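Local coordinates for protein A putative transcriptional regulator (Rhodococcus sp., PDB 2HKU) that probably binds DNA as a dimeric transcriptional regulator of the TetR family, through a predicted helix-turn-helix motif, at residues L146-R158 against F198-T210. Numbering follows the deposited sequence.
Sequences LIRTLMRTGWQLR and FANLQIPETVRNT. With EDO (1,2-ethanediol), chain D.
Trp155 and Arg158, in the turn that follows helix 125-152, reach the last carbonyls of helix 190-201. Trp155 NE1 donates to Leu201 O at 2.7 Å in a nearly straight bond (170° at the hydrogen), with the oxygen in the ring plane. Arg158 NH1 and NH2 both grip the preceding carbonyl, Asn200 O, end-on, NH2 at 2.8 Å, and that oxygen sits in the guanidinium plane. Bends at chi2 (82°) and chi3 (56°) fold the arginine back, turning a face of its guanidinium to the indole edge: Trp155 CZ2 stands 3.4 Å above the guanidinium plane, offset toward its rim, and Arg158 NH1 lies in the ring plane. Leu150 CD1 sits over the centre of an indole face and meets Leu201 CD2, while Leu150 CD2 packs 3.8 Å from Ile203 CD1; this leucine, Trp155, Leu201 and Ile203 make the tight, buried part. Val207 extends it, with CG1 3.5 Å from Thr153 OG1 and CG2 beside Gly154. Toward solvent the fit loosens: Thr153 CG2 and Thr210 CG2 come no nearer than 4.5 Å, and a water links Arg158 NH2 to Gln202 O. Glu164 of helix 161-181 forms a salt bridge with Arg158 NE, and Gln202 of the second subunit packs against the same arginine. With Arg158 cut back to an alanine, Asn200 O is likely to lose both donors, Glu164 its charged mate and the CZ2 edge of Trp155 the flat group it packs against. Nitrogen donors thus meet the C-terminal carbonyls of helix 190-201, and the arginine's positive charge probably complements the negative end of the helix dipole; these bonds and the apolar packing together join the C-terminal ends of helices 125-152 and 190-201 near the second subunit.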
ATOM      1  N   LEU A 146     -19.312   3.327  -4.780  1.00 26.31           N
ATOM      2  CA  LEU A 146     -19.069   4.475  -3.833  1.00 27.20           C
ATOM      3  C   LEU A 146     -19.200   5.898  -4.334  1.00 27.15           C
ATOM      4  O   LEU A 146     -19.980   6.658  -3.772  1.00 29.76           O
ATOM      5  CB  LEU A 146     -17.691   4.363  -3.097  1.00 27.78           C
ATOM      6  CG  LEU A 146     -17.399   5.352  -1.943  1.00 29.34           C
ATOM      7  CD1 LEU A 146     -18.312   4.990  -0.756  1.00 29.53           C
ATOM      8  CD2 LEU A 146     -15.908   5.299  -1.552  1.00 27.21           C
ATOM      9  N   ILE A 147     -18.427   6.318  -5.330  1.00 26.34           N
ATOM     10  CA  ILE A 147     -18.327   7.718  -5.734  1.00 26.88           C
ATOM     11  C   ILE A 147     -19.702   8.215  -6.331  1.00 29.84           C
ATOM     12  O   ILE A 147     -20.134   9.317  -6.069  1.00 29.25           O
ATOM     13  CB  ILE A 147     -17.084   8.017  -6.704  1.00 27.38           C
ATOM     14  CG1 ILE A 147     -15.716   7.549  -6.108  1.00 24.90           C
ATOM     15  CG2 ILE A 147     -16.954   9.505  -7.092  1.00 24.51           C
ATOM     16  CD1 ILE A 147     -15.373   8.195  -4.724  1.00 23.93           C
ATOM     17  N   ARG A 148     -20.377   7.352  -7.072  1.00 32.46           N
ATOM     18  CA  ARG A 148     -21.735   7.619  -7.556  1.00 33.76           C
ATOM     19  C   ARG A 148     -22.758   7.703  -6.411  1.00 34.12           C
ATOM     20  O   ARG A 148     -23.573   8.621  -6.431  1.00 34.45           O
ATOM     21  CB  ARG A 148     -22.161   6.531  -8.526  1.00 33.94           C
ATOM     22  CG  ARG A 148     -23.437   6.850  -9.353  1.00 35.64           C
ATOM     23  CD  ARG A 148     -23.591   5.643 -10.261  1.00 43.83           C
ATOM     24  NE  ARG A 148     -24.680   5.705 -11.223  1.00 54.39           N
ATOM     25  CZ  ARG A 148     -25.088   4.659 -11.941  1.00 57.01           C
ATOM     26  NH1 ARG A 148     -24.512   3.455 -11.791  1.00 57.80           N
ATOM     27  NH2 ARG A 148     -26.095   4.820 -12.788  1.00 61.04           N
ATOM     28  N   THR A 149     -22.766   6.721  -5.496  1.00 35.42           N
ATOM     29  CA  THR A 149     -23.583   6.784  -4.254  1.00 37.53           C
ATOM     30  C   THR A 149     -23.447   8.209  -3.564  1.00 38.70           C
ATOM     31  O   THR A 149     -24.447   8.901  -3.317  1.00 38.47           O
ATOM     32  CB  THR A 149     -23.300   5.603  -3.319  1.00 36.91           C
ATOM     33  OG1 THR A 149     -23.684   4.387  -3.957  1.00 39.41           O
ATOM     34  CG2 THR A 149     -24.134   5.687  -2.031  1.00 37.14           C
ATOM     35  N   LEU A 150     -22.208   8.682  -3.400  1.00 38.14           N
ATOM     36  CA  LEU A 150     -21.924  10.011  -2.903  1.00 38.56           C
ATOM     37  C   LEU A 150     -22.390  11.152  -3.782  1.00 39.43           C
ATOM     38  O   LEU A 150     -22.921  12.144  -3.284  1.00 39.51           O
ATOM     39  CB  LEU A 150     -20.405  10.198  -2.646  1.00 37.35           C
ATOM     40  CG  LEU A 150     -19.685   9.328  -1.613  1.00 37.90           C
ATOM     41  CD1 LEU A 150     -18.189   9.859  -1.437  1.00 33.19           C
ATOM     42  CD2 LEU A 150     -20.415   9.278  -0.287  1.00 33.89           C
HETATM   43  N   MSE A 151     -22.090  11.104  -5.080  1.00 40.52           N
HETATM   44  CA  MSE A 151     -22.437  12.246  -5.915  1.00 41.51           C
HETATM   45  C   MSE A 151     -23.957  12.458  -6.044  1.00 41.54           C
HETATM   46  O   MSE A 151     -24.380  13.591  -6.220  1.00 40.60           O
HETATM   47  CB  MSE A 151     -21.842  12.165  -7.312  1.00 41.15           C
HETATM   48  CG  MSE A 151     -20.343  12.332  -7.357  1.00 42.72           C
HETATM   49 SE   MSE A 151     -19.802  11.616  -9.123  0.70 42.48          SE
HETATM   50  CE  MSE A 151     -20.377  13.156 -10.230  1.00 45.22           C
ATOM     51  N   ARG A 152     -24.727  11.370  -5.983  1.00 43.08           N
ATOM     52  CA  ARG A 152     -26.141  11.414  -6.329  1.00 44.83           C
ATOM     53  C   ARG A 152     -26.832  11.848  -5.064  1.00 45.74           C
ATOM     54  O   ARG A 152     -27.889  12.471  -5.132  1.00 45.72           O
ATOM     55  CB  ARG A 152     -26.706  10.080  -6.874  1.00 44.55           C
ATOM     56  CG  ARG A 152     -26.890   8.941  -5.876  1.00 44.41           C
ATOM     57  CD  ARG A 152     -27.812   7.870  -6.426  1.00 46.01           C
ATOM     58  NE  ARG A 152     -27.690   6.607  -5.677  1.00 49.13           N
ATOM     59  CZ  ARG A 152     -28.441   6.251  -4.632  1.00 53.56           C
ATOM     60  NH1 ARG A 152     -29.397   7.066  -4.150  1.00 53.32           N
ATOM     61  NH2 ARG A 152     -28.229   5.071  -4.041  1.00 51.44           N
ATOM     62  N   THR A 153     -26.228  11.536  -3.907  1.00 45.43           N
ATOM     63  CA  THR A 153     -26.762  12.036  -2.631  1.00 45.00           C
ATOM     64  C   THR A 153     -26.282  13.420  -2.207  1.00 43.76           C
ATOM     65  O   THR A 153     -26.671  13.862  -1.139  1.00 45.08           O
ATOM     66  CB  THR A 153     -26.731  11.020  -1.478  1.00 45.13           C
ATOM     67  OG1 THR A 153     -25.384  10.732  -1.111  1.00 47.10           O
ATOM     68  CG2 THR A 153     -27.393   9.739  -1.890  1.00 46.59           C
ATOM     69  N   GLY A 154     -25.545  14.154  -3.048  1.00 42.46           N
ATOM     70  CA  GLY A 154     -25.122  15.525  -2.708  1.00 40.68           C
ATOM     71  C   GLY A 154     -23.615  15.902  -2.627  1.00 41.46           C
ATOM     72  O   GLY A 154     -23.215  17.108  -2.692  1.00 39.38           O
ATOM     73  N   TRP A 155     -22.750  14.890  -2.522  1.00 40.74           N
ATOM     74  CA  TRP A 155     -21.298  15.143  -2.317  1.00 40.18           C
ATOM     75  C   TRP A 155     -20.605  15.766  -3.555  1.00 39.28           C
ATOM     76  O   TRP A 155     -20.880  15.362  -4.685  1.00 39.79           O
ATOM     77  CB  TRP A 155     -20.680  13.798  -1.821  1.00 40.94           C
ATOM     78  CG  TRP A 155     -19.210  13.725  -1.546  1.00 43.55           C
ATOM     79  CD1 TRP A 155     -18.546  13.973  -0.339  1.00 42.40           C
ATOM     80  CD2 TRP A 155     -18.191  13.295  -2.484  1.00 43.70           C
ATOM     81  NE1 TRP A 155     -17.196  13.738  -0.507  1.00 40.97           N
ATOM     82  CE2 TRP A 155     -16.953  13.316  -1.794  1.00 42.61           C
ATOM     83  CE3 TRP A 155     -18.217  12.913  -3.842  1.00 42.67           C
ATOM     84  CZ2 TRP A 155     -15.743  12.988  -2.427  1.00 42.69           C
ATOM     85  CZ3 TRP A 155     -17.013  12.561  -4.464  1.00 43.29           C
ATOM     86  CH2 TRP A 155     -15.793  12.616  -3.754  1.00 42.48           C
ATOM     87  N   GLN A 156     -19.770  16.785  -3.356  1.00 37.67           N
ATOM     88  CA  GLN A 156     -19.063  17.401  -4.428  1.00 39.01           C
ATOM     89  C   GLN A 156     -17.688  16.729  -4.683  1.00 40.63           C
ATOM     90  O   GLN A 156     -16.818  16.697  -3.774  1.00 39.59           O
ATOM     91  CB  GLN A 156     -18.753  18.875  -4.140  1.00 39.70           C
ATOM     92  CG  GLN A 156     -19.958  19.833  -3.953  1.00 43.96           C
ATOM     93  CD  GLN A 156     -20.891  19.824  -5.140  1.00 48.53           C
ATOM     94  OE1 GLN A 156     -20.647  20.519  -6.160  1.00 49.84           O
ATOM     95  NE2 GLN A 156     -21.964  19.008  -5.041  1.00 46.52           N
ATOM     96  N   LEU A 157     -17.489  16.236  -5.916  1.00 39.23           N
ATOM     97  CA  LEU A 157     -16.163  15.879  -6.434  1.00 38.45           C
ATOM     98  C   LEU A 157     -15.200  16.997  -6.137  1.00 38.07           C
ATOM     99  O   LEU A 157     -15.529  18.193  -6.271  1.00 36.33           O
ATOM    100  CB  LEU A 157     -16.216  15.741  -7.946  1.00 38.10           C
ATOM    101  CG  LEU A 157     -16.277  14.448  -8.781  1.00 41.63           C
ATOM    102  CD1 LEU A 157     -16.606  13.124  -8.077  1.00 39.78           C
ATOM    103  CD2 LEU A 157     -17.179  14.668  -9.994  1.00 38.76           C
ATOM    104  N   ARG A 158     -13.988  16.600  -5.755  1.00 35.44           N
ATOM    105  CA  ARG A 158     -12.893  17.518  -5.570  1.00 34.26           C
ATOM    106  C   ARG A 158     -12.000  17.401  -6.807  1.00 34.10           C
ATOM    107  O   ARG A 158     -11.247  18.289  -7.135  1.00 35.15           O
ATOM    108  CB  ARG A 158     -12.083  17.132  -4.296  1.00 33.98           C
ATOM    109  CG  ARG A 158     -12.733  17.370  -2.963  1.00 30.27           C
ATOM    110  CD  ARG A 158     -13.680  16.249  -2.601  1.00 33.33           C
ATOM    111  NE  ARG A 158     -12.967  14.944  -2.623  1.00 30.69           N
ATOM    112  CZ  ARG A 158     -12.558  14.317  -1.529  1.00 29.80           C
ATOM    113  NH1 ARG A 158     -11.920  13.162  -1.679  1.00 23.07           N
ATOM    114  NH2 ARG A 158     -12.785  14.833  -0.278  1.00 25.07           N
ATOM    115  N   PHE A 198     -12.837   8.257   6.091  1.00 26.30           N
ATOM    116  CA  PHE A 198     -13.736   9.418   6.376  1.00 27.14           C
ATOM    117  C   PHE A 198     -13.151  10.832   6.265  1.00 27.62           C
ATOM    118  O   PHE A 198     -13.805  11.745   5.727  1.00 28.51           O
ATOM    119  CB  PHE A 198     -14.536   9.170   7.659  1.00 29.65           C
ATOM    120  CG  PHE A 198     -15.621   8.151   7.462  1.00 30.70           C
ATOM    121  CD1 PHE A 198     -16.828   8.527   6.845  1.00 35.26           C
ATOM    122  CD2 PHE A 198     -15.444   6.842   7.828  1.00 35.12           C
ATOM    123  CE1 PHE A 198     -17.859   7.607   6.612  1.00 35.57           C
ATOM    124  CE2 PHE A 198     -16.462   5.874   7.604  1.00 35.01           C
ATOM    125  CZ  PHE A 198     -17.675   6.278   6.994  1.00 36.13           C
ATOM    126  N   ALA A 199     -11.930  11.046   6.777  1.00 26.36           N
ATOM    127  CA  ALA A 199     -11.243  12.302   6.576  1.00 25.10           C
ATOM    128  C   ALA A 199     -10.863  12.555   5.150  1.00 25.68           C
ATOM    129  O   ALA A 199     -10.853  13.730   4.717  1.00 27.58           O
ATOM    130  CB  ALA A 199      -9.990  12.396   7.485  1.00 24.76           C
ATOM    131  N   ASN A 200     -10.542  11.495   4.382  1.00 25.30           N
ATOM    132  CA  ASN A 200     -10.232  11.685   2.949  1.00 24.79           C
ATOM    133  C   ASN A 200     -11.476  12.136   2.151  1.00 24.72           C
ATOM    134  O   ASN A 200     -11.356  12.889   1.231  1.00 27.23           O
ATOM    135  CB  ASN A 200      -9.727  10.363   2.305  1.00 23.37           C
ATOM    136  CG  ASN A 200      -8.316   9.960   2.758  1.00 24.50           C
ATOM    137  OD1 ASN A 200      -7.872   8.827   2.503  1.00 25.45           O
ATOM    138  ND2 ASN A 200      -7.632  10.837   3.402  1.00 17.89           N
ATOM    139  N   LEU A 201     -12.645  11.590   2.493  1.00 26.42           N
ATOM    140  CA  LEU A 201     -13.896  11.831   1.735  1.00 28.01           C
ATOM    141  C   LEU A 201     -14.586  13.124   2.200  1.00 29.94           C
ATOM    142  O   LEU A 201     -15.235  13.780   1.390  1.00 30.71           O
ATOM    143  CB  LEU A 201     -14.827  10.648   1.907  1.00 26.93           C
ATOM    144  CG  LEU A 201     -14.296   9.347   1.272  1.00 25.89           C
ATOM    145  CD1 LEU A 201     -15.140   8.162   1.642  1.00 29.54           C
ATOM    146  CD2 LEU A 201     -14.263   9.570  -0.249  1.00 24.83           C
ATOM    147  N   GLN A 202     -14.416  13.456   3.495  1.00 30.86           N
ATOM    148  CA  GLN A 202     -15.017  14.635   4.176  1.00 32.55           C
ATOM    149  C   GLN A 202     -16.492  14.825   3.690  1.00 30.99           C
ATOM    150  O   GLN A 202     -16.776  15.708   2.912  1.00 32.39           O
ATOM    151  CB  GLN A 202     -14.139  15.854   3.902  1.00 33.62           C
ATOM    152  CG  GLN A 202     -14.082  16.864   5.038  1.00 41.35           C
ATOM    153  CD  GLN A 202     -13.614  16.230   6.376  1.00 47.27           C
ATOM    154  OE1 GLN A 202     -14.447  15.965   7.260  1.00 49.07           O
ATOM    155  NE2 GLN A 202     -12.290  15.964   6.512  1.00 46.21           N
ATOM    156  N   ILE A 203     -17.360  13.909   4.078  1.00 32.82           N
ATOM    157  CA  ILE A 203     -18.716  13.794   3.569  1.00 33.21           C
ATOM    158  C   ILE A 203     -19.550  14.638   4.542  1.00 36.28           C
ATOM    159  O   ILE A 203     -19.593  14.286   5.735  1.00 36.45           O
ATOM    160  CB  ILE A 203     -19.257  12.348   3.711  1.00 32.97           C
ATOM    161  CG1 ILE A 203     -18.407  11.331   2.958  1.00 31.26           C
ATOM    162  CG2 ILE A 203     -20.753  12.265   3.225  1.00 31.18           C
ATOM    163  CD1 ILE A 203     -18.893   9.911   3.131  1.00 30.87           C
ATOM    164  N   PRO A 204     -20.196  15.726   4.035  1.00 38.79           N
ATOM    165  CA  PRO A 204     -21.124  16.543   4.854  1.00 39.12           C
ATOM    166  C   PRO A 204     -22.133  15.745   5.636  1.00 40.66           C
ATOM    167  O   PRO A 204     -22.674  14.718   5.156  1.00 39.41           O
ATOM    168  CB  PRO A 204     -21.782  17.462   3.833  1.00 39.37           C
ATOM    169  CG  PRO A 204     -20.708  17.685   2.742  1.00 39.49           C
ATOM    170  CD  PRO A 204     -20.039  16.279   2.661  1.00 38.36           C
ATOM    171  N   GLU A 205     -22.404  16.213   6.864  1.00 42.94           N
ATOM    172  CA  GLU A 205     -23.300  15.481   7.752  1.00 46.03           C
ATOM    173  C   GLU A 205     -24.677  15.203   7.100  1.00 45.38           C
ATOM    174  O   GLU A 205     -25.256  14.148   7.317  1.00 45.98           O
ATOM    175  CB  GLU A 205     -23.453  16.184   9.112  1.00 46.06           C
ATOM    176  CG  GLU A 205     -23.771  15.219  10.222  1.00 49.70           C
ATOM    177  CD  GLU A 205     -24.186  15.900  11.532  1.00 52.05           C
ATOM    178  OE1 GLU A 205     -23.710  17.043  11.791  1.00 58.90           O
ATOM    179  OE2 GLU A 205     -25.006  15.286  12.295  1.00 57.77           O
ATOM    180  N   THR A 206     -25.151  16.141   6.295  1.00 46.69           N
ATOM    181  CA  THR A 206     -26.496  16.088   5.667  1.00 48.58           C
ATOM    182  C   THR A 206     -26.581  14.963   4.602  1.00 47.96           C
ATOM    183  O   THR A 206     -27.504  14.094   4.631  1.00 47.21           O
ATOM    184  CB  THR A 206     -26.950  17.492   5.150  1.00 49.04           C
ATOM    185  OG1 THR A 206     -25.971  18.061   4.266  1.00 52.97           O
ATOM    186  CG2 THR A 206     -27.154  18.474   6.350  1.00 52.13           C
ATOM    187  N   VAL A 207     -25.556  14.947   3.734  1.00 47.78           N
ATOM    188  CA  VAL A 207     -25.243  13.783   2.869  1.00 45.90           C
ATOM    189  C   VAL A 207     -25.149  12.466   3.633  1.00 45.79           C
ATOM    190  O   VAL A 207     -25.760  11.506   3.226  1.00 45.63           O
ATOM    191  CB  VAL A 207     -23.970  14.025   2.068  1.00 46.64           C
ATOM    192  CG1 VAL A 207     -23.726  12.856   1.063  1.00 43.94           C
ATOM    193  CG2 VAL A 207     -24.025  15.394   1.377  1.00 44.51           C
ATOM    194  N   ARG A 208     -24.436  12.420   4.771  1.00 46.32           N
ATOM    195  CA  ARG A 208     -24.285  11.169   5.530  1.00 45.89           C
ATOM    196  C   ARG A 208     -25.589  10.649   6.060  1.00 46.72           C
ATOM    197  O   ARG A 208     -25.759   9.448   6.283  1.00 46.90           O
ATOM    198  CB  ARG A 208     -23.284  11.293   6.696  1.00 45.08           C
ATOM    199  CG  ARG A 208     -21.856  11.688   6.312  1.00 45.65           C
ATOM    200  CD  ARG A 208     -20.795  11.290   7.397  1.00 47.60           C
ATOM    201  NE  ARG A 208     -20.981  11.952   8.702  1.00 49.99           N
ATOM    202  CZ  ARG A 208     -20.557  13.180   9.031  1.00 49.02           C
ATOM    203  NH1 ARG A 208     -19.884  13.954   8.180  1.00 48.48           N
ATOM    204  NH2 ARG A 208     -20.807  13.639  10.249  1.00 50.92           N
ATOM    205  N   ASN A 209     -26.503  11.561   6.354  1.00 49.43           N
ATOM    206  CA  ASN A 209     -27.793  11.183   7.000  1.00 50.94           C
ATOM    207  C   ASN A 209     -28.864  10.734   6.024  1.00 50.84           C
ATOM    208  O   ASN A 209     -29.799  10.019   6.411  1.00 52.45           O
ATOM    209  CB  ASN A 209     -28.344  12.340   7.837  1.00 51.82           C
ATOM    210  CG  ASN A 209     -27.429  12.698   8.961  1.00 53.00           C
ATOM    211  OD1 ASN A 209     -26.921  11.804   9.658  1.00 52.95           O
ATOM    212  ND2 ASN A 209     -27.178  14.009   9.137  1.00 53.39           N
ATOM    213  N   THR A 210     -28.750  11.166   4.781  1.00 50.38           N
ATOM    214  CA  THR A 210     -29.549  10.567   3.696  1.00 49.98           C
ATOM    215  C   THR A 210     -29.638   9.012   3.644  1.00 50.45           C
ATOM    216  O   THR A 210     -28.640   8.242   3.610  1.00 49.57           O
ATOM    217  CB  THR A 210     -29.123  11.152   2.401  1.00 49.48           C
ATOM    218  OG1 THR A 210     -28.813  12.538   2.639  1.00 48.13           O
ATOM    219  CG2 THR A 210     -30.228  10.973   1.335  1.00 49.72           C
TER
HETATM  220  C1  EDO D 302     -15.810   1.361  -3.799  1.00 27.62           C
HETATM  221  O1  EDO D 302     -17.114   1.063  -4.380  1.00 29.15           O
HETATM  222  C2  EDO D 302     -15.124   0.016  -3.834  1.00 20.03           C
HETATM  223  O2  EDO D 302     -14.711  -0.131  -5.218  1.00 27.68           O
HETATM  224  O   HOH W   1     -14.896  16.788   0.553  1.00 35.80           O